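Local structure of protease VP4 (Blotched snakehead virus, 2GEF) at residues A[30-35]-A[47-52]; A[43-48]-A[174-179]; A[137-142]-A[153-158]; A[164-169]-A[187-192]. The protein is a birnavirus serine protease that works through a serine/lysine catalytic dyad and probably cleaves the viral structural polyprotein of which it forms a part. All coordinates share one frame; numbering follows the deposited sequence.

Interaction 1. Residues A[30-35]-A[47-52]; sequences GALFPV and LYIAVR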
loop_
_atom_site.group_PDB
_atom_site.type_symbol
_atom_site.label_atom_id
_atom_site.label_comp_id
_atom_site.label_asym_id
_atom_site.label_seq_id
_atom_site.Cartn_x
_atom_site.Cartn_y
_atom_site.Cartn_z
ATOM N N GLY A 30 -7.814 -0.671 -7.767
ATOM C CA GLY A 30 -7.139 -0.830 -6.495
ATOM C C GLY A 30 -5.685 -0.423 -6.676
ATOM O O GLY A 30 -5.238 -0.317 -7.766
ATOM N N ALA A 31 -4.943 -0.109 -5.604
ATOM C CA ALA A 31 -3.530 0.194 -5.742
ATOM C C ALA A 31 -2.803 -0.496 -4.590
ATOM O O ALA A 31 -3.341 -0.568 -3.447
ATOM C CB ALA A 31 -3.263 1.665 -5.758
ATOM N N LEU A 32 -1.631 -1.030 -4.903
ATOM C CA LEU A 32 -0.736 -1.693 -3.940
ATOM C C LEU A 32 0.185 -0.748 -3.293
ATOM O O LEU A 32 0.719 0.193 -3.927
ATOM C CB LEU A 32 0.119 -2.821 -4.625
ATOM C CG LEU A 32 -0.803 -3.910 -5.203
ATOM C CD1 LEU A 32 -0.046 -4.623 -6.398
ATOM C CD2 LEU A 32 -1.374 -5.064 -4.141
ATOM N N PHE A 33 0.430 -1.058 -2.013
ATOM C CA PHE A 33 1.367 -0.345 -1.228
ATOM C C PHE A 33 2.016 -1.341 -0.161
ATOM O O PHE A 33 1.445 -2.353 0.082
ATOM C CB PHE A 33 0.705 0.790 -0.503
ATOM C CG PHE A 33 -0.417 0.372 0.483
ATOM C CD1 PHE A 33 -0.194 0.402 1.878
ATOM C CD2 PHE A 33 -1.765 0.155 0.006
ATOM C CE1 PHE A 33 -1.248 0.065 2.794
ATOM C CE2 PHE A 33 -2.814 -0.131 0.919
ATOM C CZ PHE A 33 -2.590 -0.129 2.291
ATOM N N PRO A 34 3.246 -1.044 0.350
ATOM C CA PRO A 34 3.898 -1.839 1.378
ATOM C C PRO A 34 3.608 -1.481 2.748
ATOM O O PRO A 34 3.277 -0.324 3.023
ATOM C CB PRO A 34 5.360 -1.739 1.008
ATOM C CG PRO A 34 5.425 -0.337 0.585
ATOM C CD PRO A 34 4.203 -0.123 -0.277
ATOM N N VAL A 35 3.510 -2.562 3.574
ATOM C CA VAL A 35 3.167 -2.447 4.974
ATOM C C VAL A 35 4.222 -3.145 5.848
ATOM O O VAL A 35 4.440 -4.375 5.724
ATOM C CB VAL A 35 1.828 -3.000 5.320
ATOM C CG1 VAL A 35 1.601 -2.901 6.971
ATOM C CG2 VAL A 35 0.743 -2.192 4.634
ATOM N N LEU A 47 2.600 -6.689 1.013
ATOM C CA LEU A 47 1.625 -5.781 0.306
ATOM C C LEU A 47 0.255 -5.853 0.794
ATOM O O LEU A 47 -0.178 -6.851 1.292
ATOM C CB LEU A 47 1.630 -6.122 -1.154
ATOM C CG LEU A 47 3.036 -5.847 -1.719
ATOM C CD1 LEU A 47 2.902 -6.233 -3.177
ATOM C CD2 LEU A 47 3.612 -4.464 -1.595
ATOM N N TYR A 48 -0.416 -4.737 0.699
ATOM C CA TYR A 48 -1.857 -4.562 0.881
ATOM C C TYR A 48 -2.331 -3.840 -0.357
ATOM O O TYR A 48 -1.539 -3.158 -1.024
ATOM C CB TYR A 48 -2.198 -3.677 2.105
ATOM C CG TYR A 48 -2.126 -4.308 3.504
ATOM C CD1 TYR A 48 -1.032 -5.066 3.932
ATOM C CD2 TYR A 48 -3.129 -4.105 4.386
ATOM C CE1 TYR A 48 -0.981 -5.623 5.222
ATOM C CE2 TYR A 48 -3.099 -4.672 5.648
ATOM C CZ TYR A 48 -2.061 -5.423 6.075
ATOM O OH TYR A 48 -2.163 -5.926 7.445
ATOM N N ILE A 49 -3.599 -3.956 -0.615
ATOM C CA ILE A 49 -4.231 -3.335 -1.763
ATOM C C ILE A 49 -5.239 -2.427 -1.215
ATOM O O ILE A 49 -5.884 -2.861 -0.330
ATOM C CB ILE A 49 -4.902 -4.276 -2.768
ATOM C CG1 ILE A 49 -5.114 -3.453 -4.062
ATOM C CG2 ILE A 49 -6.213 -5.020 -2.199
ATOM C CD1 ILE A 49 -5.607 -4.196 -5.164
ATOM N N ALA A 50 -5.190 -1.139 -1.579
ATOM C CA ALA A 50 -6.283 -0.206 -1.238
ATOM C C ALA A 50 -7.297 -0.290 -2.411
ATOM O O ALA A 50 -6.880 -0.161 -3.634
ATOM C CB ALA A 50 -5.779 1.156 -1.221
ATOM N N VAL A 51 -8.574 -0.468 -2.060
ATOM C CA VAL A 51 -9.706 -0.470 -3.128
ATOM C C VAL A 51 -10.730 0.492 -2.680
ATOM O O VAL A 51 -11.065 0.568 -1.492
ATOM C CB VAL A 51 -10.299 -1.918 -3.356
ATOM C CG1 VAL A 51 -11.137 -1.966 -4.762
ATOM C CG2 VAL A 51 -9.129 -2.833 -3.561
ATOM N N ARG A 52 -11.211 1.287 -3.602
ATOM C CA ARG A 52 -12.402 2.156 -3.280
ATOM C C ARG A 52 -13.724 1.411 -3.025
ATOM O O ARG A 52 -14.050 0.403 -3.637
ATOM C CB ARG A 52 -12.510 3.362 -4.239
ATOM C CG ARG A 52 -12.590 3.027 -5.794
ATOM C CD ARG A 52 -13.154 4.185 -6.644
ATOM N NE ARG A 52 -13.336 3.811 -8.074
ATOM C CZ ARG A 52 -12.369 3.808 -8.978
ATOM N NH1 ARG A 52 -12.712 3.510 -10.194
ATOM N NH2 ARG A 52 -11.056 4.001 -8.681
#
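Ala31 O takes the N-H of Ala50 at 2.7 Å, and Ile49 adds two carbon contacts to the same oxygen, CA in a CA-H...O contact and CG1 alongside. Ala50 O is held in turn by Ala31 N at 2.8 Å, with the donor in the carbonyl plane, and lies 2.9 Å from Gly30 CA. Further along, the reciprocal bonds of Phe33 and Tyr48 are straighter: Tyr48 N reaches Phe33 O at 3.1 Å with 172° at the hydrogen. Phe33 CG sits between the backbone N and carbonyl carbon (chi1 61°), and the ring beyond it reaches the partner strand. Tyr48 CB packs over one ring face, offset toward the rim, 3.6 Å from Phe33 CZ, while Ala50 N and Ala31 O lie at the ring edge. Val35 covers a face of the Tyr48 ring with its CG2 methyl, 3.5 Å from Tyr48 CD1; the phenol oxygen bonds to Asn127. The other sheet face carries Leu32, Pro34, Leu47 and Ile49, with Leu32 CD2 at 3.9 Å from Ile49 CB. Helix 138-146 covers Ala31, Phe33 and Ala50, and Pro34 touches the catalytic Lys173. Hydrogen-bonded pairs alternating with non-hydrogen-bonded ones, side chains paired face by face, are the pattern of an antiparallel beta hairpin, here made of strands 31-38 and 43-52 beside the catalytic dyad.

Interaction 2. Residues A[43-48]-A[174-179]; sequences STSELY and ARAAHK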
loop_
_atom_site.group_PDB
_atom_site.type_symbol
_atom_site.label_atom_id
_atom_site.label_comp_id
_atom_site.label_asym_id
_atom_site.label_seq_id
_atom_site.Cartn_x
_atom_site.Cartn_y
_atom_site.Cartn_z
ATOM N N SER A 43 10.744 -8.459 12.104
ATOM C CA SER A 43 10.079 -7.472 11.323
ATOM C C SER A 43 9.396 -8.178 10.170
ATOM O O SER A 43 9.815 -9.276 9.798
ATOM C CB SER A 43 11.061 -6.434 10.755
ATOM O OG SER A 43 11.916 -5.980 11.816
ATOM N N THR A 44 8.328 -7.525 9.656
ATOM C CA THR A 44 7.526 -7.988 8.562
ATOM C C THR A 44 7.414 -6.890 7.464
ATOM O O THR A 44 7.506 -5.776 7.769
ATOM C CB THR A 44 5.993 -8.394 9.054
ATOM O OG1 THR A 44 5.362 -7.242 9.693
ATOM C CG2 THR A 44 6.015 -9.566 10.052
ATOM N N SER A 45 7.229 -7.298 6.213
ATOM C CA SER A 45 6.973 -6.417 5.065
ATOM C C SER A 45 6.037 -7.270 4.236
ATOM O O SER A 45 6.353 -8.511 3.930
ATOM C CB SER A 45 8.308 -6.268 4.268
ATOM O OG SER A 45 8.172 -5.368 3.277
ATOM N N GLU A 46 4.970 -6.638 3.781
ATOM C CA GLU A 46 3.865 -7.307 3.045
ATOM C C GLU A 46 3.293 -6.283 2.073
ATOM O O GLU A 46 3.253 -5.129 2.401
ATOM C CB GLU A 46 2.729 -7.393 4.087
ATOM C CG GLU A 46 2.063 -8.596 4.223
ATOM C CD GLU A 46 1.315 -8.624 5.564
ATOM O OE1 GLU A 46 1.803 -8.058 6.601
ATOM O OE2 GLU A 46 0.218 -9.210 5.591
ATOM N N LEU A 47 2.600 -6.689 1.013
ATOM C CA LEU A 47 1.625 -5.781 0.306
ATOM C C LEU A 47 0.255 -5.853 0.794
ATOM O O LEU A 47 -0.178 -6.851 1.292
ATOM C CB LEU A 47 1.630 -6.122 -1.154
ATOM C CG LEU A 47 3.036 -5.847 -1.719
ATOM C CD1 LEU A 47 2.902 -6.233 -3.177
ATOM C CD2 LEU A 47 3.612 -4.464 -1.595
ATOM N N TYR A 48 -0.416 -4.737 0.699
ATOM C CA TYR A 48 -1.857 -4.562 0.881
ATOM C C TYR A 48 -2.331 -3.840 -0.357
ATOM O O TYR A 48 -1.539 -3.158 -1.024
ATOM C CB TYR A 48 -2.198 -3.677 2.105
ATOM C CG TYR A 48 -2.126 -4.308 3.504
ATOM C CD1 TYR A 48 -1.032 -5.066 3.932
ATOM C CD2 TYR A 48 -3.129 -4.105 4.386
ATOM C CE1 TYR A 48 -0.981 -5.623 5.222
ATOM C CE2 TYR A 48 -3.099 -4.672 5.648
ATOM C CZ TYR A 48 -2.061 -5.423 6.075
ATOM O OH TYR A 48 -2.163 -5.926 7.445
ATOM N N ALA A 174 10.675 -2.517 -0.260
ATOM C CA ALA A 174 10.939 -3.012 -1.613
ATOM C C ALA A 174 10.881 -4.536 -1.604
ATOM O O ALA A 174 10.356 -5.166 -2.564
ATOM C CB ALA A 174 12.361 -2.601 -2.067
ATOM N N ARG A 175 11.371 -5.162 -0.522
ATOM C CA ARG A 175 11.235 -6.597 -0.422
ATOM C C ARG A 175 9.816 -7.082 -0.741
ATOM O O ARG A 175 9.649 -8.025 -1.375
ATOM C CB ARG A 175 11.618 -7.082 0.984
ATOM C CG ARG A 175 12.963 -6.750 1.403
ATOM C CD ARG A 175 13.938 -7.566 0.597
ATOM N NE ARG A 175 15.244 -7.500 1.220
ATOM C CZ ARG A 175 16.194 -8.423 1.100
ATOM N NH1 ARG A 175 16.006 -9.556 0.339
ATOM N NH2 ARG A 175 17.337 -8.186 1.756
ATOM N N ALA A 176 8.789 -6.404 -0.283
ATOM C CA ALA A 176 7.413 -6.833 -0.324
ATOM C C ALA A 176 6.958 -6.711 -1.759
ATOM O O ALA A 176 6.201 -7.528 -2.295
ATOM C CB ALA A 176 6.587 -5.907 0.635
ATOM N N ALA A 177 7.442 -5.702 -2.417
ATOM C CA ALA A 177 7.071 -5.506 -3.787
ATOM C C ALA A 177 7.787 -6.526 -4.670
ATOM O O ALA A 177 7.166 -7.056 -5.550
ATOM C CB ALA A 177 7.469 -4.063 -4.224
ATOM N N HIS A 178 9.101 -6.742 -4.480
ATOM C CA HIS A 178 9.983 -7.548 -5.391
ATOM C C HIS A 178 9.579 -9.055 -5.258
ATOM O O HIS A 178 9.591 -9.806 -6.234
ATOM C CB HIS A 178 11.457 -7.292 -5.019
ATOM C CG HIS A 178 11.904 -5.882 -5.257
ATOM N ND1 HIS A 178 13.233 -5.500 -5.085
ATOM C CD2 HIS A 178 11.225 -4.758 -5.707
ATOM C CE1 HIS A 178 13.358 -4.199 -5.377
ATOM N NE2 HIS A 178 12.163 -3.727 -5.794
ATOM N N LYS A 179 9.086 -9.423 -4.065
ATOM C CA LYS A 179 8.672 -10.734 -3.808
ATOM C C LYS A 179 7.649 -11.199 -4.812
ATOM O O LYS A 179 7.548 -12.396 -5.180
ATOM C CB LYS A 179 8.194 -10.882 -2.357
ATOM C CG LYS A 179 7.835 -12.399 -2.037
ATOM C CD LYS A 179 7.091 -12.558 -0.649
ATOM C CE LYS A 179 6.749 -14.074 -0.232
ATOM N NZ LYS A 179 5.971 -14.368 1.146
#
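Ser45 and Leu47, two residues apart on strand 43-48, point their side chains at the same helix residue, Ala176. The Ser45 hydroxyl is anti to its backbone N (chi1 -174°), and OG comes within 3.1 Å of Ala176 CB, a close polar-to-methyl contact. That oxygen is also hydrogen-bonded to Leu172 O, one helical turn earlier, which fixes its rotation. Between the two side chains the methyl comes down on the strand backbone, 3.6 Å from Glu46 N. Leu47 meets the carbonyl of the same residue: CG lies anti to the carbonyl carbon (chi1 -63°), and CG and CD1 both sit against Ala176 O, CG at 3.6 Å. Its CD2 branch turns to Ala176 CB at 4.0 Å and reaches the Ala177 N at 4.1 Å. Glu46, between them in sequence, directs its CB away from the helix, and its carboxylate binds Asn127. Strand and helix axes approach to 6.6 Å at 49°, a close spacing allowed by the small alanine. Helix 170-178 also carries the catalytic Lys173, about 5 Å from Ser45 between side chains. No hydrogen bond joins the two segments; the contact rests on close van der Waals fit, methyl against hydroxyl and leucine against a carbonyl, with the serine hydroxyl tying the strand to the helix backbone just before Lys173.

Interaction 3. Residues A[137-142]-A[153-158]; sequences SSIALA and AAYTGC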
loop_
_atom_site.group_PDB
_atom_site.type_symbol
_atom_site.label_atom_id
_atom_site.label_comp_id
_atom_site.label_asym_id
_atom_site.label_seq_id
_atom_site.Cartn_x
_atom_site.Cartn_y
_atom_site.Cartn_z
ATOM N N SER A 137 0.691 5.094 2.819
ATOM C CA SER A 137 -0.290 4.542 1.892
ATOM C C SER A 137 -0.933 5.590 1.043
ATOM O O SER A 137 -1.746 5.273 0.180
ATOM C CB SER A 137 -1.417 3.845 2.657
ATOM O OG SER A 137 -2.130 4.722 3.528
ATOM N N SER A 138 -0.600 6.855 1.280
ATOM C CA SER A 138 -1.350 7.954 0.717
ATOM C C SER A 138 -1.332 7.966 -0.774
ATOM O O SER A 138 -2.327 8.357 -1.342
ATOM C CB SER A 138 -0.919 9.345 1.312
ATOM O OG SER A 138 -1.135 9.322 2.742
ATOM N N ILE A 139 -0.196 7.658 -1.401
ATOM C CA ILE A 139 -0.145 7.558 -2.797
ATOM C C ILE A 139 -1.096 6.455 -3.315
ATOM O O ILE A 139 -1.865 6.742 -4.198
ATOM C CB ILE A 139 1.155 7.248 -3.232
ATOM C CG1 ILE A 139 2.169 8.459 -2.928
ATOM C CG2 ILE A 139 1.143 7.049 -4.750
ATOM C CD1 ILE A 139 3.627 8.048 -3.476
ATOM N N ALA A 140 -1.041 5.214 -2.761
ATOM C CA ALA A 140 -2.020 4.135 -3.094
ATOM C C ALA A 140 -3.519 4.557 -2.945
ATOM O O ALA A 140 -4.427 4.333 -3.781
ATOM C CB ALA A 140 -1.678 2.883 -2.146
ATOM N N LEU A 141 -3.834 5.087 -1.789
ATOM C CA LEU A 141 -5.192 5.743 -1.647
ATOM C C LEU A 141 -5.702 6.555 -2.745
ATOM O O LEU A 141 -6.819 6.398 -3.206
ATOM C CB LEU A 141 -5.219 6.635 -0.380
ATOM C CG LEU A 141 -4.991 5.757 0.860
ATOM C CD1 LEU A 141 -5.104 6.449 2.280
ATOM C CD2 LEU A 141 -5.628 4.407 0.799
ATOM N N ALA A 142 -4.935 7.559 -3.043
ATOM C CA ALA A 142 -5.095 8.436 -4.232
ATOM C C ALA A 142 -5.304 7.744 -5.558
ATOM O O ALA A 142 -6.213 8.042 -6.297
ATOM C CB ALA A 142 -3.891 9.342 -4.416
ATOM N N ALA A 153 2.646 -2.105 -9.764
ATOM C CA ALA A 153 3.730 -1.555 -9.054
ATOM C C ALA A 153 3.258 -1.471 -7.669
ATOM O O ALA A 153 2.109 -1.280 -7.478
ATOM C CB ALA A 153 3.963 -0.052 -9.606
ATOM N N ALA A 154 4.131 -1.397 -6.672
ATOM C CA ALA A 154 3.599 -1.014 -5.336
ATOM C C ALA A 154 3.988 0.410 -5.049
ATOM O O ALA A 154 5.085 0.854 -5.375
ATOM C CB ALA A 154 4.168 -1.988 -4.255
ATOM N N TYR A 155 3.187 1.137 -4.314
ATOM C CA TYR A 155 3.478 2.569 -4.016
ATOM C C TYR A 155 3.672 2.900 -2.531
ATOM O O TYR A 155 2.938 2.414 -1.616
ATOM C CB TYR A 155 2.412 3.503 -4.606
ATOM C CG TYR A 155 2.322 3.364 -6.119
ATOM C CD1 TYR A 155 3.128 4.135 -6.940
ATOM C CD2 TYR A 155 1.308 2.534 -6.742
ATOM C CE1 TYR A 155 3.072 4.046 -8.391
ATOM C CE2 TYR A 155 1.295 2.374 -8.207
ATOM C CZ TYR A 155 2.162 3.134 -8.972
ATOM O OH TYR A 155 2.241 2.973 -10.383
ATOM N N THR A 156 4.609 3.834 -2.276
ATOM C CA THR A 156 4.851 4.301 -0.881
ATOM C C THR A 156 5.196 5.779 -0.836
ATOM O O THR A 156 5.994 6.296 -1.641
ATOM C CB THR A 156 5.845 3.378 -0.115
ATOM O OG1 THR A 156 5.598 3.473 1.287
ATOM C CG2 THR A 156 7.385 3.609 -0.475
ATOM N N GLY A 157 4.522 6.512 0.058
ATOM C CA GLY A 157 4.795 7.873 0.137
ATOM C C GLY A 157 3.673 8.560 0.864
ATOM O O GLY A 157 2.518 8.257 0.607
ATOM N N CYS A 158 4.025 9.374 1.864
ATOM C CA CYS A 158 3.031 10.297 2.428
ATOM C C CYS A 158 2.743 11.426 1.460
ATOM O O CYS A 158 3.506 11.665 0.493
ATOM C CB CYS A 158 3.435 10.849 3.787
ATOM S SG CYS A 158 3.769 9.592 4.963
#
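The Tyr155 ring meets the helix segment through one methyl, Ile139 CG2, which approaches obliquely near the CB end of the ring, 4.1 Å from Tyr155 CG. The firmer touch is to Tyr155 CB, 3.8 Å from that methyl, and the two side chains cross at about a right angle. The far end of the ring leads away to a hydrogen bond between Tyr155 OH and His206. Ile139 CG2 stands anti to its backbone N and CG1 anti to the carbonyl carbon (chi1 -66°), which divides the branches: CG2 goes to Tyr155, whereas CG1 lies 3.6 Å from Gly157 O. The terminal CD1 continues over the chain, 3.5 Å from Thr156 O and 3.8 Å from Gly157 CA, packing on bare backbone where glycine has no side chain. Gly157 O faces the first turn of the helix and accepts a weak bond from Ile139 N, 3.4 Å long with 152° at the hydrogen. Ser138 CB touches the same oxygen at 3.7 Å, and its hydroxyl turns back to Gln135 O. Thr156 directs its CB away from the helix; its side chain touches Ser136, and OG1 has a weak bond with Lys173 NZ. Helix 138-146 packs against strands 154-160 and 31-38, themselves joined by a Leu32-Tyr155 backbone bond, with Ile139 and Tyr155 also packed on helix 200-209 and strand 184-186 lying beside Tyr155.

Interaction 4. Residues A[164-169]-A[187-192]; sequences VQPVQF and MTQDGG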
loop_
_atom_site.group_PDB
_atom_site.type_symbol
_atom_site.label_atom_id
_atom_site.label_comp_id
_atom_site.label_asym_id
_atom_site.label_seq_id
_atom_site.Cartn_x
_atom_site.Cartn_y
_atom_site.Cartn_z
ATOM N N VAL A 164 4.655 14.492 -2.822
ATOM C CA VAL A 164 5.037 13.353 -2.057
ATOM C C VAL A 164 6.045 13.693 -0.983
ATOM O O VAL A 164 7.043 14.410 -1.254
ATOM C CB VAL A 164 5.506 12.242 -3.000
ATOM C CG1 VAL A 164 6.069 10.952 -2.201
ATOM C CG2 VAL A 164 4.257 11.784 -3.950
ATOM N N GLN A 165 5.860 13.112 0.204
ATOM C CA GLN A 165 6.939 13.009 1.211
ATOM C C GLN A 165 7.520 11.670 1.487
ATOM O O GLN A 165 6.793 10.666 1.637
ATOM C CB GLN A 165 6.465 13.573 2.498
ATOM C CG GLN A 165 5.850 15.015 2.353
ATOM C CD GLN A 165 5.076 15.297 3.568
ATOM O OE1 GLN A 165 4.225 14.445 4.016
ATOM N NE2 GLN A 165 5.398 16.434 4.218
ATOM N N PRO A 166 8.882 11.592 1.625
ATOM C CA PRO A 166 9.644 10.305 1.696
ATOM C C PRO A 166 9.412 9.517 3.077
ATOM O O PRO A 166 9.186 10.111 4.168
ATOM C CB PRO A 166 11.098 10.737 1.536
ATOM C CG PRO A 166 11.118 12.023 2.233
ATOM C CD PRO A 166 9.777 12.745 1.865
ATOM N N VAL A 167 9.440 8.210 2.984
ATOM C CA VAL A 167 9.006 7.414 4.136
ATOM C C VAL A 167 10.260 6.611 4.532
ATOM O O VAL A 167 11.195 6.462 3.730
ATOM C CB VAL A 167 7.715 6.641 3.843
ATOM C CG1 VAL A 167 7.957 5.625 2.815
ATOM C CG2 VAL A 167 7.214 5.949 5.064
ATOM N N GLN A 168 10.365 6.303 5.814
ATOM C CA GLN A 168 11.364 5.396 6.318
ATOM C C GLN A 168 11.164 3.922 5.758
ATOM O O GLN A 168 10.094 3.536 5.430
ATOM C CB GLN A 168 11.095 5.309 7.817
ATOM C CG GLN A 168 11.939 6.279 8.704
ATOM C CD GLN A 168 12.135 5.750 10.143
ATOM O OE1 GLN A 168 13.272 5.532 10.519
ATOM N NE2 GLN A 168 11.008 5.513 10.922
ATOM N N PHE A 169 12.148 3.049 5.873
ATOM C CA PHE A 169 11.916 1.585 5.548
ATOM C C PHE A 169 11.809 1.241 4.077
ATOM O O PHE A 169 11.297 0.207 3.756
ATOM C CB PHE A 169 10.755 0.973 6.404
ATOM C CG PHE A 169 10.832 1.436 7.896
ATOM C CD1 PHE A 169 11.954 1.086 8.696
ATOM C CD2 PHE A 169 9.790 2.187 8.500
ATOM C CE1 PHE A 169 12.072 1.577 10.047
ATOM C CE2 PHE A 169 9.915 2.633 9.852
ATOM C CZ PHE A 169 11.072 2.349 10.587
HETATM N N MSE A 187 8.694 7.488 -2.705
HETATM C CA MSE A 187 9.833 8.211 -2.158
HETATM C C MSE A 187 10.108 7.672 -0.759
HETATM O O MSE A 187 9.168 7.591 0.073
HETATM C CB MSE A 187 9.580 9.733 -1.995
HETATM C CG MSE A 187 9.498 10.595 -3.156
HETATM SE SE MSE A 187 9.404 12.430 -2.491
HETATM C CE MSE A 187 11.374 12.673 -2.421
ATOM N N THR A 188 11.380 7.286 -0.528
ATOM C CA THR A 188 11.827 6.780 0.748
ATOM C C THR A 188 13.083 7.516 1.224
ATOM O O THR A 188 13.788 8.073 0.379
ATOM C CB THR A 188 12.017 5.363 0.734
ATOM O OG1 THR A 188 13.087 5.045 -0.151
ATOM C CG2 THR A 188 10.779 4.693 0.288
ATOM N N GLN A 189 13.256 7.618 2.546
ATOM C CA GLN A 189 14.506 8.155 3.105
ATOM C C GLN A 189 15.771 7.366 2.710
ATOM O O GLN A 189 16.780 7.978 2.521
ATOM C CB GLN A 189 14.411 8.426 4.620
ATOM C CG GLN A 189 13.184 9.365 4.906
ATOM C CD GLN A 189 12.812 9.458 6.367
ATOM O OE1 GLN A 189 13.659 9.406 7.220
ATOM N NE2 GLN A 189 11.551 9.700 6.645
ATOM N N ASP A 190 15.718 6.058 2.525
ATOM C CA ASP A 190 16.946 5.350 2.155
ATOM C C ASP A 190 17.090 5.046 0.625
ATOM O O ASP A 190 17.883 4.232 0.234
ATOM C CB ASP A 190 17.147 4.071 3.032
ATOM C CG ASP A 190 15.949 3.038 2.885
ATOM O OD1 ASP A 190 14.980 3.470 2.212
ATOM O OD2 ASP A 190 15.899 1.884 3.526
ATOM N N GLY A 191 16.357 5.694 -0.262
ATOM C CA GLY A 191 16.523 5.359 -1.710
ATOM C C GLY A 191 16.106 3.913 -2.031
ATOM O O GLY A 191 16.561 3.303 -3.020
ATOM N N GLY A 192 15.249 3.305 -1.195
ATOM C CA GLY A 192 14.914 1.882 -1.480
ATOM C C GLY A 192 13.991 1.665 -2.675
ATOM O O GLY A 192 13.863 0.533 -3.184
#
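Val164 and Met187, the latter present as selenomethionine, cross obliquely, with Val164 CG1 packed 3.6 Å from Met187 CG. The Met187 chain leaves with CG anti to the carbonyl carbon (chi1 -71°) and stays extended to SE, which ends 3.3 Å from Val164 O. Pro166 lies over the following backbone: its CB rests 3.8 Å from Thr188 C, and its CA makes a CA-H...O contact with Met187 O. That carbonyl also receives Val167 N at 3.0 Å, the donor tilted 31° out of the carbonyl plane. Val167 O then takes Gln189 N at 2.6 Å, a short bond. Val167 is thereby held from both sides of Thr188, a single bridge of the parallel kind, between two segments running in roughly the same direction. It lies beyond strands 163-165 and 184-186, where the chain runs on past the four-stranded sheet, and the Val167 side chain touches the nucleophile Ser136. The Val167 and Thr188 side chains cross obliquely, Val167 CG1 lying 3.9 Å from Thr188 CG2. The Gln189 chain is extended beyond CG and runs back over the 164-169 segment, with NE2 making a weak but nearly straight bond to Pro166 O at 3.4 Å. Its amide plane is 24° from that of Gln168, whose CG lies close to the Gln189 amide. Thr188 to Gly191 forms a type I turn; Gly192 N bonds to Thr188 OG1 and weakly to Asp190 OD1. Asp190 OD2 accepts the N-H of Asn171, at the start of the helix that Phe169 precedes at the N-cap position.

From the N terminus, interaction 1 closes first, pairing strands 31-38 and 43-52 around the short connection at 39-42. Interaction 2 starts on the second hairpin strand, sharing Leu47 and Tyr48 with interaction 1, and spans 125 residues before helix 170-178 returns to that strand. Interaction 3 lies wholly within this span, joining helix 138-146 to strand 154-160, whose Tyr155 bonds through its backbone to Leu32 of interaction 1. Interaction 4 follows interaction 3 in series and crosses interaction 2: segment 164-169 precedes helix 170-178, and segment 187-192 follows it. Backbone bonds between Cys158 and Gln165 and between Thr156 and Met187 join interactions 3 and 4 across the four-stranded sheet, while interactions 1 and 4 do not touch.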